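Local structure of D-3-phosphoglycerate dehydrogenase (Sulfolobus tokodaii, 2EKL) at residues N230-L243 against Y254-W268. The protein probably catalyses the NAD-dependent oxidation of D-3-phosphoglycerate, a step of serine biosynthesis. Residues are numbered along the deposited sequence; the frame is centred on the assembly and turned at random.
Sequences NTSRAVAVNGKALL and YATDVFWNEPPKEEW. With NAD (nicotinamide-adenine-dinucleotide), chain B.
W260 lays its indole between A234 and G239: A234 CB sits over one face, 3.8 Å from the centroid of the five-membered ring and 7° off its normal, while G239 CA lies on the other side, offset toward the rim, 3.5 Å from W260 CZ2. In the ring plane W260 NE1 donates to V237 O at 3.1 Å, which, with the packing on both sides, helps hold the indole's rotation. On the G239 side W268 CH2 also meets the W260 face, and K240 CE lies over the five-membered ring of W268, 3.7 Å from its centroid, a CH-pi contact. G239 CA is so close to W268 CZ3 that a CB there would run into this second indole.

Nearer the sheet, L242 CD2 stands over the centre of the Y254 ring, 3.5 Å from its centroid. The hydroxyl of that ring accepts from N230 ND2, the bond 159° at the hydrogen and close to the amide plane. N230 has CG anti to the backbone N (chi1 -173°), which carries the amide alongside Y254 and back over its own turn: ND2 also donates to R233 O, and OD1 takes S232 N (an Asx turn) and S232 OG from opposite faces. A leucine in place of N230 would probably leave Y254 OH and R233 O without this donor and S232 N and OG without the OD1 acceptor, freeing the turn to shift.

The backbone of N230 pairs in parallel with the next strand, its N donating to A255 O (2.8 Å) and its O accepting from D257 N. This register closes the beta-alpha-beta unit of the Rossmann-type domain and brings two acceptors to the NAD carboxamide: N7N donates to T231 O and, at 2.7 Å, to D257 OD2. Two acceptors on one amide nitrogen are likely to hold the carboxamide's orientation, with N230 joining the strand ends that carry them.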
ATOM      1  N   ASN A 230       7.068  -6.090   8.839  1.00 13.82           N
ATOM      2  CA  ASN A 230       6.669  -7.024   9.882  1.00 15.18           C
ATOM      3  C   ASN A 230       5.240  -6.801  10.366  1.00 16.80           C
ATOM      4  O   ASN A 230       4.938  -5.779  10.975  1.00 16.96           O
ATOM      5  CB  ASN A 230       7.635  -6.912  11.072  1.00 15.91           C
ATOM      6  CG  ASN A 230       7.384  -7.974  12.141  1.00 16.12           C
ATOM      7  OD1 ASN A 230       6.510  -8.828  11.999  1.00 17.30           O
ATOM      8  ND2 ASN A 230       8.159  -7.920  13.219  1.00 16.64           N
ATOM      9  N   THR A 231       4.362  -7.757  10.076  1.00 15.53           N
ATOM     10  CA  THR A 231       2.982  -7.675  10.541  1.00 16.44           C
ATOM     11  C   THR A 231       2.668  -8.915  11.366  1.00 17.40           C
ATOM     12  O   THR A 231       1.506  -9.200  11.644  1.00 19.49           O
ATOM     13  CB  THR A 231       1.965  -7.586   9.381  1.00 15.71           C
ATOM     14  OG1 THR A 231       2.131  -8.707   8.505  1.00 16.89           O
ATOM     15  CG2 THR A 231       2.153  -6.294   8.605  1.00 15.74           C
ATOM     16  N   SER A 232       3.708  -9.643  11.762  1.00 19.01           N
ATOM     17  CA  SER A 232       3.525 -10.857  12.552  1.00 19.36           C
ATOM     18  C   SER A 232       3.716 -10.595  14.045  1.00 19.77           C
ATOM     19  O   SER A 232       2.748 -10.305  14.753  1.00 18.53           O
ATOM     20  CB  SER A 232       4.475 -11.960  12.062  1.00 18.52           C
ATOM     21  OG  SER A 232       5.837 -11.580  12.156  1.00 22.47           O
ATOM     22  N   ARG A 233       4.952 -10.707  14.528  1.00 21.77           N
ATOM     23  CA  ARG A 233       5.253 -10.461  15.936  1.00 23.22           C
ATOM     24  C   ARG A 233       6.544  -9.663  16.092  1.00 21.33           C
ATOM     25  O   ARG A 233       7.536  -9.931  15.415  1.00 20.53           O
ATOM     26  CB  ARG A 233       5.389 -11.774  16.711  1.00 27.72           C
ATOM     27  CG  ARG A 233       4.072 -12.445  17.053  1.00 34.47           C
ATOM     28  CD  ARG A 233       4.231 -13.302  18.297  1.00 40.45           C
ATOM     29  NE  ARG A 233       2.977 -13.921  18.712  1.00 44.86           N
ATOM     30  CZ  ARG A 233       2.829 -14.621  19.832  1.00 46.47           C
ATOM     31  NH1 ARG A 233       3.861 -14.787  20.651  1.00 47.04           N
ATOM     32  NH2 ARG A 233       1.654 -15.158  20.133  1.00 46.71           N
ATOM     33  N   ALA A 234       6.529  -8.691  16.994  1.00 19.99           N
ATOM     34  CA  ALA A 234       7.702  -7.862  17.226  1.00 20.66           C
ATOM     35  C   ALA A 234       8.895  -8.686  17.709  1.00 20.72           C
ATOM     36  O   ALA A 234      10.022  -8.461  17.272  1.00 21.33           O
ATOM     37  CB  ALA A 234       7.375  -6.765  18.243  1.00 19.57           C
ATOM     38  N   VAL A 235       8.645  -9.647  18.595  1.00 22.51           N
ATOM     39  CA  VAL A 235       9.719 -10.478  19.141  1.00 23.31           C
ATOM     40  C   VAL A 235      10.485 -11.305  18.107  1.00 23.24           C
ATOM     41  O   VAL A 235      11.549 -11.847  18.412  1.00 23.45           O
ATOM     42  CB  VAL A 235       9.194 -11.433  20.250  1.00 23.88           C
ATOM     43  CG1 VAL A 235       8.569 -10.626  21.374  1.00 26.45           C
ATOM     44  CG2 VAL A 235       8.190 -12.414  19.673  1.00 23.38           C
ATOM     45  N   ALA A 236       9.953 -11.403  16.892  1.00 21.45           N
ATOM     46  CA  ALA A 236      10.622 -12.157  15.838  1.00 21.52           C
ATOM     47  C   ALA A 236      11.873 -11.401  15.393  1.00 21.58           C
ATOM     48  O   ALA A 236      12.747 -11.960  14.732  1.00 22.02           O
ATOM     49  CB  ALA A 236       9.681 -12.355  14.650  1.00 22.08           C
ATOM     50  N   VAL A 237      11.954 -10.131  15.777  1.00 20.41           N
ATOM     51  CA  VAL A 237      13.085  -9.282  15.412  1.00 20.13           C
ATOM     52  C   VAL A 237      13.838  -8.727  16.615  1.00 21.03           C
ATOM     53  O   VAL A 237      13.229  -8.303  17.598  1.00 20.70           O
ATOM     54  CB  VAL A 237      12.617  -8.077  14.565  1.00 19.73           C
ATOM     55  CG1 VAL A 237      13.800  -7.165  14.242  1.00 21.12           C
ATOM     56  CG2 VAL A 237      11.959  -8.568  13.290  1.00 19.85           C
ATOM     57  N   ASN A 238      15.165  -8.736  16.530  1.00 19.21           N
ATOM     58  CA  ASN A 238      16.000  -8.182  17.592  1.00 19.18           C
ATOM     59  C   ASN A 238      15.938  -6.673  17.359  1.00 18.95           C
ATOM     60  O   ASN A 238      16.594  -6.153  16.456  1.00 16.85           O
ATOM     61  CB  ASN A 238      17.444  -8.675  17.445  1.00 20.58           C
ATOM     62  CG  ASN A 238      18.358  -8.149  18.537  1.00 21.53           C
ATOM     63  OD1 ASN A 238      18.180  -7.035  19.029  1.00 20.44           O
ATOM     64  ND2 ASN A 238      19.357  -8.943  18.906  1.00 21.66           N
ATOM     65  N   GLY A 239      15.140  -5.981  18.168  1.00 17.90           N
ATOM     66  CA  GLY A 239      14.977  -4.545  18.017  1.00 17.97           C
ATOM     67  C   GLY A 239      16.235  -3.717  18.160  1.00 17.40           C
ATOM     68  O   GLY A 239      16.409  -2.709  17.473  1.00 16.77           O
ATOM     69  N   LYS A 240      17.115  -4.126  19.065  1.00 18.02           N
ATOM     70  CA  LYS A 240      18.352  -3.395  19.270  1.00 18.82           C
ATOM     71  C   LYS A 240      19.277  -3.580  18.068  1.00 18.07           C
ATOM     72  O   LYS A 240      19.944  -2.640  17.642  1.00 18.77           O
ATOM     73  CB  LYS A 240      19.008  -3.855  20.572  1.00 17.41           C
ATOM     74  CG  LYS A 240      18.165  -3.491  21.790  1.00 19.75           C
ATOM     75  CD  LYS A 240      18.690  -4.113  23.081  1.00 21.22           C
ATOM     76  CE  LYS A 240      17.826  -3.698  24.263  1.00 22.50           C
ATOM     77  NZ  LYS A 240      18.297  -4.300  25.539  1.00 24.84           N
ATOM     78  N   ALA A 241      19.300  -4.786  17.511  1.00 17.96           N
ATOM     79  CA  ALA A 241      20.126  -5.047  16.339  1.00 17.61           C
ATOM     80  C   ALA A 241      19.554  -4.223  15.183  1.00 16.56           C
ATOM     81  O   ALA A 241      20.298  -3.648  14.389  1.00 17.33           O
ATOM     82  CB  ALA A 241      20.098  -6.538  15.993  1.00 17.30           C
ATOM     83  N   LEU A 242      18.227  -4.166  15.098  1.00 16.88           N
ATOM     84  CA  LEU A 242      17.561  -3.405  14.044  1.00 17.46           C
ATOM     85  C   LEU A 242      17.975  -1.938  14.087  1.00 16.93           C
ATOM     86  O   LEU A 242      18.358  -1.360  13.074  1.00 16.66           O
ATOM     87  CB  LEU A 242      16.038  -3.505  14.194  1.00 18.94           C
ATOM     88  CG  LEU A 242      15.205  -2.655  13.229  1.00 18.56           C
ATOM     89  CD1 LEU A 242      15.407  -3.130  11.791  1.00 19.72           C
ATOM     90  CD2 LEU A 242      13.735  -2.751  13.628  1.00 20.11           C
ATOM     91  N   LEU A 243      17.893  -1.331  15.266  1.00 17.47           N
ATOM     92  CA  LEU A 243      18.263   0.071  15.414  1.00 18.93           C
ATOM     93  C   LEU A 243      19.715   0.271  14.987  1.00 19.01           C
ATOM     94  O   LEU A 243      20.055   1.251  14.327  1.00 19.78           O
ATOM     95  CB  LEU A 243      18.073   0.512  16.871  1.00 19.53           C
ATOM     96  CG  LEU A 243      18.473   1.951  17.219  1.00 20.83           C
ATOM     97  CD1 LEU A 243      17.677   2.939  16.382  1.00 21.19           C
ATOM     98  CD2 LEU A 243      18.226   2.192  18.698  1.00 20.94           C
ATOM     99  N   TYR A 254      12.090   0.056   7.953  1.00 14.56           N
ATOM    100  CA  TYR A 254      11.455  -1.011   8.712  1.00 14.72           C
ATOM    101  C   TYR A 254       9.997  -0.570   8.821  1.00 15.02           C
ATOM    102  O   TYR A 254       9.701   0.486   9.391  1.00 15.57           O
ATOM    103  CB  TYR A 254      12.060  -1.146  10.116  1.00 14.78           C
ATOM    104  CG  TYR A 254      11.427  -2.243  10.959  1.00 14.33           C
ATOM    105  CD1 TYR A 254      11.554  -3.590  10.603  1.00 16.48           C
ATOM    106  CD2 TYR A 254      10.713  -1.935  12.116  1.00 13.43           C
ATOM    107  CE1 TYR A 254      10.984  -4.599  11.386  1.00 15.61           C
ATOM    108  CE2 TYR A 254      10.142  -2.935  12.903  1.00 15.00           C
ATOM    109  CZ  TYR A 254      10.281  -4.264  12.532  1.00 15.29           C
ATOM    110  OH  TYR A 254       9.726  -5.249  13.316  1.00 17.09           O
ATOM    111  N   ALA A 255       9.095  -1.353   8.239  1.00 13.76           N
ATOM    112  CA  ALA A 255       7.667  -1.037   8.272  1.00 14.46           C
ATOM    113  C   ALA A 255       6.989  -2.110   9.103  1.00 14.50           C
ATOM    114  O   ALA A 255       7.057  -3.288   8.766  1.00 16.19           O
ATOM    115  CB  ALA A 255       7.100  -1.023   6.855  1.00 15.02           C
ATOM    116  N   THR A 256       6.311  -1.710  10.173  1.00 14.41           N
ATOM    117  CA  THR A 256       5.698  -2.696  11.047  1.00 13.77           C
ATOM    118  C   THR A 256       4.342  -2.301  11.615  1.00 14.49           C
ATOM    119  O   THR A 256       4.042  -1.120  11.781  1.00 13.22           O
ATOM    120  CB  THR A 256       6.654  -2.999  12.223  1.00 14.60           C
ATOM    121  OG1 THR A 256       6.119  -4.048  13.030  1.00 16.79           O
ATOM    122  CG2 THR A 256       6.844  -1.751  13.088  1.00 16.92           C
ATOM    123  N   ASP A 257       3.522  -3.311  11.900  1.00 13.62           N
ATOM    124  CA  ASP A 257       2.212  -3.094  12.496  1.00 13.81           C
ATOM    125  C   ASP A 257       2.312  -3.539  13.957  1.00 13.42           C
ATOM    126  O   ASP A 257       1.360  -3.409  14.726  1.00 15.89           O
ATOM    127  CB  ASP A 257       1.152  -3.930  11.769  1.00 14.13           C
ATOM    128  CG  ASP A 257      -0.250  -3.695  12.307  1.00 13.89           C
ATOM    129  OD1 ASP A 257      -0.663  -2.517  12.409  1.00 13.52           O
ATOM    130  OD2 ASP A 257      -0.947  -4.686  12.617  1.00 16.26           O
ATOM    131  N   VAL A 258       3.475  -4.065  14.330  1.00 15.51           N
ATOM    132  CA  VAL A 258       3.696  -4.548  15.692  1.00 17.93           C
ATOM    133  C   VAL A 258       4.974  -3.997  16.330  1.00 20.64           C
ATOM    134  O   VAL A 258       6.029  -3.924  15.693  1.00 19.48           O
ATOM    135  CB  VAL A 258       3.752  -6.094  15.719  1.00 17.19           C
ATOM    136  CG1 VAL A 258       2.421  -6.669  15.253  1.00 18.07           C
ATOM    137  CG2 VAL A 258       4.889  -6.590  14.835  1.00 18.32           C
ATOM    138  N   PHE A 259       4.872  -3.603  17.596  1.00 22.20           N
ATOM    139  CA  PHE A 259       6.017  -3.065  18.318  1.00 22.84           C
ATOM    140  C   PHE A 259       6.202  -3.851  19.611  1.00 24.15           C
ATOM    141  O   PHE A 259       5.238  -4.357  20.184  1.00 25.05           O
ATOM    142  CB  PHE A 259       5.802  -1.580  18.631  1.00 23.40           C
ATOM    143  CG  PHE A 259       6.925  -0.693  18.163  1.00 21.10           C
ATOM    144  CD1 PHE A 259       7.208  -0.561  16.807  1.00 22.23           C
ATOM    145  CD2 PHE A 259       7.705   0.011  19.080  1.00 20.62           C
ATOM    146  CE1 PHE A 259       8.250   0.255  16.368  1.00 21.88           C
ATOM    147  CE2 PHE A 259       8.747   0.830  18.652  1.00 21.16           C
ATOM    148  CZ  PHE A 259       9.022   0.952  17.293  1.00 24.01           C
ATOM    149  N   TRP A 260       7.449  -3.961  20.057  1.00 24.43           N
ATOM    150  CA  TRP A 260       7.772  -4.700  21.270  1.00 26.31           C
ATOM    151  C   TRP A 260       6.884  -4.237  22.417  1.00 26.64           C
ATOM    152  O   TRP A 260       6.410  -5.047  23.213  1.00 29.04           O
ATOM    153  CB  TRP A 260       9.257  -4.516  21.576  1.00 25.46           C
ATOM    154  CG  TRP A 260      10.101  -5.025  20.437  1.00 24.19           C
ATOM    155  CD1 TRP A 260      10.587  -6.294  20.277  1.00 24.00           C
ATOM    156  CD2 TRP A 260      10.457  -4.308  19.249  1.00 23.74           C
ATOM    157  NE1 TRP A 260      11.219  -6.411  19.059  1.00 23.68           N
ATOM    158  CE2 TRP A 260      11.154  -5.208  18.408  1.00 23.92           C
ATOM    159  CE3 TRP A 260      10.253  -2.993  18.808  1.00 24.76           C
ATOM    160  CZ2 TRP A 260      11.645  -4.834  17.153  1.00 23.26           C
ATOM    161  CZ3 TRP A 260      10.743  -2.622  17.557  1.00 23.92           C
ATOM    162  CH2 TRP A 260      11.430  -3.542  16.746  1.00 22.67           C
ATOM    163  N   ASN A 261       6.654  -2.930  22.473  1.00 27.91           N
ATOM    164  CA  ASN A 261       5.786  -2.315  23.472  1.00 27.95           C
ATOM    165  C   ASN A 261       4.952  -1.279  22.727  1.00 27.33           C
ATOM    166  O   ASN A 261       5.498  -0.415  22.040  1.00 26.11           O
ATOM    167  CB  ASN A 261       6.605  -1.636  24.572  1.00 28.28           C
ATOM    168  CG  ASN A 261       7.100  -2.616  25.620  1.00 30.25           C
ATOM    169  OD1 ASN A 261       6.310  -3.217  26.348  1.00 31.60           O
ATOM    170  ND2 ASN A 261       8.415  -2.787  25.696  1.00 32.70           N
ATOM    171  N   GLU A 262       3.632  -1.375  22.861  1.00 26.97           N
ATOM    172  CA  GLU A 262       2.723  -0.457  22.179  1.00 28.29           C
ATOM    173  C   GLU A 262       1.871   0.316  23.188  1.00 29.14           C
ATOM    174  O   GLU A 262       0.912  -0.224  23.736  1.00 30.46           O
ATOM    175  CB  GLU A 262       1.816  -1.255  21.230  1.00 27.57           C
ATOM    176  CG  GLU A 262       2.582  -2.219  20.315  1.00 25.93           C
ATOM    177  CD  GLU A 262       1.683  -3.189  19.556  1.00 27.65           C
ATOM    178  OE1 GLU A 262       0.489  -3.304  19.895  1.00 29.26           O
ATOM    179  OE2 GLU A 262       2.180  -3.852  18.620  1.00 25.21           O
ATOM    180  N   PRO A 263       2.211   1.592  23.450  1.00 29.93           N
ATOM    181  CA  PRO A 263       3.315   2.387  22.898  1.00 29.88           C
ATOM    182  C   PRO A 263       4.656   1.974  23.500  1.00 30.61           C
ATOM    183  O   PRO A 263       4.698   1.284  24.518  1.00 30.15           O
ATOM    184  CB  PRO A 263       2.953   3.823  23.296  1.00 31.00           C
ATOM    185  CG  PRO A 263       1.493   3.755  23.678  1.00 33.29           C
ATOM    186  CD  PRO A 263       1.387   2.422  24.341  1.00 30.68           C
ATOM    187  N   PRO A 264       5.769   2.406  22.880  1.00 31.13           N
ATOM    188  CA  PRO A 264       7.128   2.094  23.340  1.00 31.86           C
ATOM    189  C   PRO A 264       7.422   2.714  24.701  1.00 33.58           C
ATOM    190  O   PRO A 264       6.910   3.786  25.025  1.00 32.24           O
ATOM    191  CB  PRO A 264       8.012   2.693  22.249  1.00 32.45           C
ATOM    192  CG  PRO A 264       7.137   2.666  21.041  1.00 33.32           C
ATOM    193  CD  PRO A 264       5.814   3.113  21.590  1.00 30.44           C
ATOM    194  N   LYS A 265       8.258   2.045  25.488  1.00 34.33           N
ATOM    195  CA  LYS A 265       8.614   2.538  26.812  1.00 35.98           C
ATOM    196  C   LYS A 265      10.126   2.628  27.009  1.00 35.34           C
ATOM    197  O   LYS A 265      10.619   3.544  27.666  1.00 35.77           O
ATOM    198  CB  LYS A 265       8.003   1.636  27.887  1.00 37.60           C
ATOM    199  CG  LYS A 265       6.482   1.601  27.865  1.00 40.20           C
ATOM    200  CD  LYS A 265       5.914   0.719  28.969  1.00 42.62           C
ATOM    201  CE  LYS A 265       6.287  -0.741  28.776  1.00 43.49           C
ATOM    202  NZ  LYS A 265       5.693  -1.600  29.837  1.00 45.08           N
ATOM    203  N   GLU A 266      10.857   1.682  26.425  1.00 34.74           N
ATOM    204  CA  GLU A 266      12.312   1.644  26.546  1.00 33.51           C
ATOM    205  C   GLU A 266      12.993   2.669  25.639  1.00 33.11           C
ATOM    206  O   GLU A 266      12.483   2.998  24.567  1.00 31.53           O
ATOM    207  CB  GLU A 266      12.819   0.236  26.223  1.00 35.39           C
ATOM    208  CG  GLU A 266      12.126  -0.859  27.026  1.00 36.58           C
ATOM    209  CD  GLU A 266      12.776  -2.220  26.852  1.00 37.22           C
ATOM    210  OE1 GLU A 266      13.993  -2.331  27.105  1.00 34.16           O
ATOM    211  OE2 GLU A 266      12.070  -3.183  26.471  1.00 38.97           O
ATOM    212  N   GLU A 267      14.148   3.167  26.078  1.00 30.88           N
ATOM    213  CA  GLU A 267      14.899   4.169  25.326  1.00 30.95           C
ATOM    214  C   GLU A 267      15.193   3.788  23.879  1.00 29.16           C
ATOM    215  O   GLU A 267      15.030   4.606  22.973  1.00 28.11           O
ATOM    216  CB  GLU A 267      16.225   4.487  26.028  1.00 34.07           C
ATOM    217  CG  GLU A 267      17.006   5.621  25.367  1.00 38.90           C
ATOM    218  CD  GLU A 267      18.358   5.873  26.014  1.00 42.69           C
ATOM    219  OE1 GLU A 267      18.408   6.039  27.252  1.00 43.63           O
ATOM    220  OE2 GLU A 267      19.371   5.912  25.281  1.00 43.61           O
ATOM    221  N   TRP A 268      15.639   2.556  23.659  1.00 27.25           N
ATOM    222  CA  TRP A 268      15.963   2.120  22.307  1.00 26.08           C
ATOM    223  C   TRP A 268      14.708   2.011  21.442  1.00 25.69           C
ATOM    224  O   TRP A 268      14.758   2.267  20.236  1.00 25.36           O
ATOM    225  CB  TRP A 268      16.703   0.779  22.337  1.00 26.35           C
ATOM    226  CG  TRP A 268      15.910  -0.315  22.942  1.00 26.25           C
ATOM    227  CD1 TRP A 268      15.816  -0.624  24.266  1.00 25.76           C
ATOM    228  CD2 TRP A 268      15.045  -1.223  22.253  1.00 27.37           C
ATOM    229  NE1 TRP A 268      14.946  -1.670  24.445  1.00 27.55           N
ATOM    230  CE2 TRP A 268      14.457  -2.058  23.226  1.00 27.71           C
ATOM    231  CE3 TRP A 268      14.708  -1.411  20.904  1.00 27.18           C
ATOM    232  CZ2 TRP A 268      13.549  -3.069  22.897  1.00 29.01           C
ATOM    233  CZ3 TRP A 268      13.802  -2.417  20.577  1.00 27.83           C
ATOM    234  CH2 TRP A 268      13.234  -3.233  21.570  1.00 28.25           C
TER
HETATM  235  PA  NAD B1300       0.322 -19.474  10.170  1.00 21.06           P
HETATM  236  O1A NAD B1300      -0.598 -19.808   9.069  1.00 20.44           O
HETATM  237  O2A NAD B1300       0.327 -20.419  11.360  1.00 18.98           O
HETATM  238  O5B NAD B1300       1.785 -19.348   9.527  1.00 21.90           O
HETATM  239  C5B NAD B1300       2.895 -19.074  10.368  1.00 21.47           C
HETATM  240  C4B NAD B1300       4.165 -19.760   9.575  1.00 23.44           C
HETATM  241  O4B NAD B1300       5.414 -19.254  10.073  1.00 24.95           O
HETATM  242  C3B NAD B1300       4.071 -21.322   9.642  1.00 23.53           C
HETATM  243  O3B NAD B1300       4.135 -21.910   8.345  1.00 21.77           O
HETATM  244  C2B NAD B1300       5.206 -21.668  10.613  1.00 25.95           C
HETATM  245  O2B NAD B1300       5.772 -22.955  10.531  1.00 25.74           O
HETATM  246  C1B NAD B1300       6.104 -20.525  10.311  1.00 25.19           C
HETATM  247  N9A NAD B1300       7.207 -20.343  11.308  1.00 26.04           N
HETATM  248  C8A NAD B1300       7.200 -20.417  12.693  1.00 26.96           C
HETATM  249  N7A NAD B1300       8.447 -20.180  13.166  1.00 28.93           N
HETATM  250  C5A NAD B1300       9.259 -19.953  12.108  1.00 29.54           C
HETATM  251  C6A NAD B1300      10.666 -19.646  11.935  1.00 31.61           C
HETATM  252  N6A NAD B1300      11.473 -19.533  12.978  1.00 34.11           N
HETATM  253  N1A NAD B1300      11.204 -19.462  10.617  1.00 31.28           N
HETATM  254  C2A NAD B1300      10.383 -19.573   9.448  1.00 31.34           C
HETATM  255  N3A NAD B1300       9.010 -19.873   9.612  1.00 26.81           N
HETATM  256  C4A NAD B1300       8.473 -20.055  10.915  1.00 27.80           C
HETATM  257  O3  NAD B1300      -0.047 -18.021  10.757  1.00 21.21           O
HETATM  258  PN  NAD B1300      -0.668 -16.728  10.016  1.00 21.77           P
HETATM  259  O1N NAD B1300      -0.192 -16.672   8.626  1.00 21.50           O
HETATM  260  O2N NAD B1300      -2.142 -16.867  10.198  1.00 22.91           O
HETATM  261  O5D NAD B1300      -0.094 -15.626  10.986  1.00 23.42           O
HETATM  262  C5D NAD B1300       1.243 -15.197  10.840  1.00 22.92           C
HETATM  263  C4D NAD B1300       1.611 -14.163  11.884  1.00 24.51           C
HETATM  264  O4D NAD B1300       0.855 -12.975  11.742  1.00 21.35           O
HETATM  265  C3D NAD B1300       1.417 -14.580  13.370  1.00 23.97           C
HETATM  266  O3D NAD B1300       2.525 -14.149  14.176  1.00 25.10           O
HETATM  267  C2D NAD B1300       0.114 -13.965  13.733  1.00 23.92           C
HETATM  268  O2D NAD B1300      -0.116 -13.953  15.128  1.00 25.81           O
HETATM  269  C1D NAD B1300       0.294 -12.662  13.006  1.00 23.02           C
HETATM  270  N1N NAD B1300      -0.918 -11.833  12.745  1.00 21.81           N
HETATM  271  C2N NAD B1300      -0.839 -10.430  13.010  1.00 21.52           C
HETATM  272  C3N NAD B1300      -1.986  -9.617  12.768  1.00 21.19           C
HETATM  273  C7N NAD B1300      -1.910  -8.162  13.034  1.00 20.79           C
HETATM  274  O7N NAD B1300      -3.023  -7.567  13.496  1.00 21.24           O
HETATM  275  N7N NAD B1300      -0.827  -7.422  12.849  1.00 20.69           N
HETATM  276  C4N NAD B1300      -3.216 -10.275  12.251  1.00 22.15           C
HETATM  277  C5N NAD B1300      -3.282 -11.701  11.988  1.00 22.62           C
HETATM  278  C6N NAD B1300      -2.111 -12.483  12.242  1.00 22.58           C
HETATM  279  O   HOH W   1      15.674  -4.452  26.956  1.00 32.15           O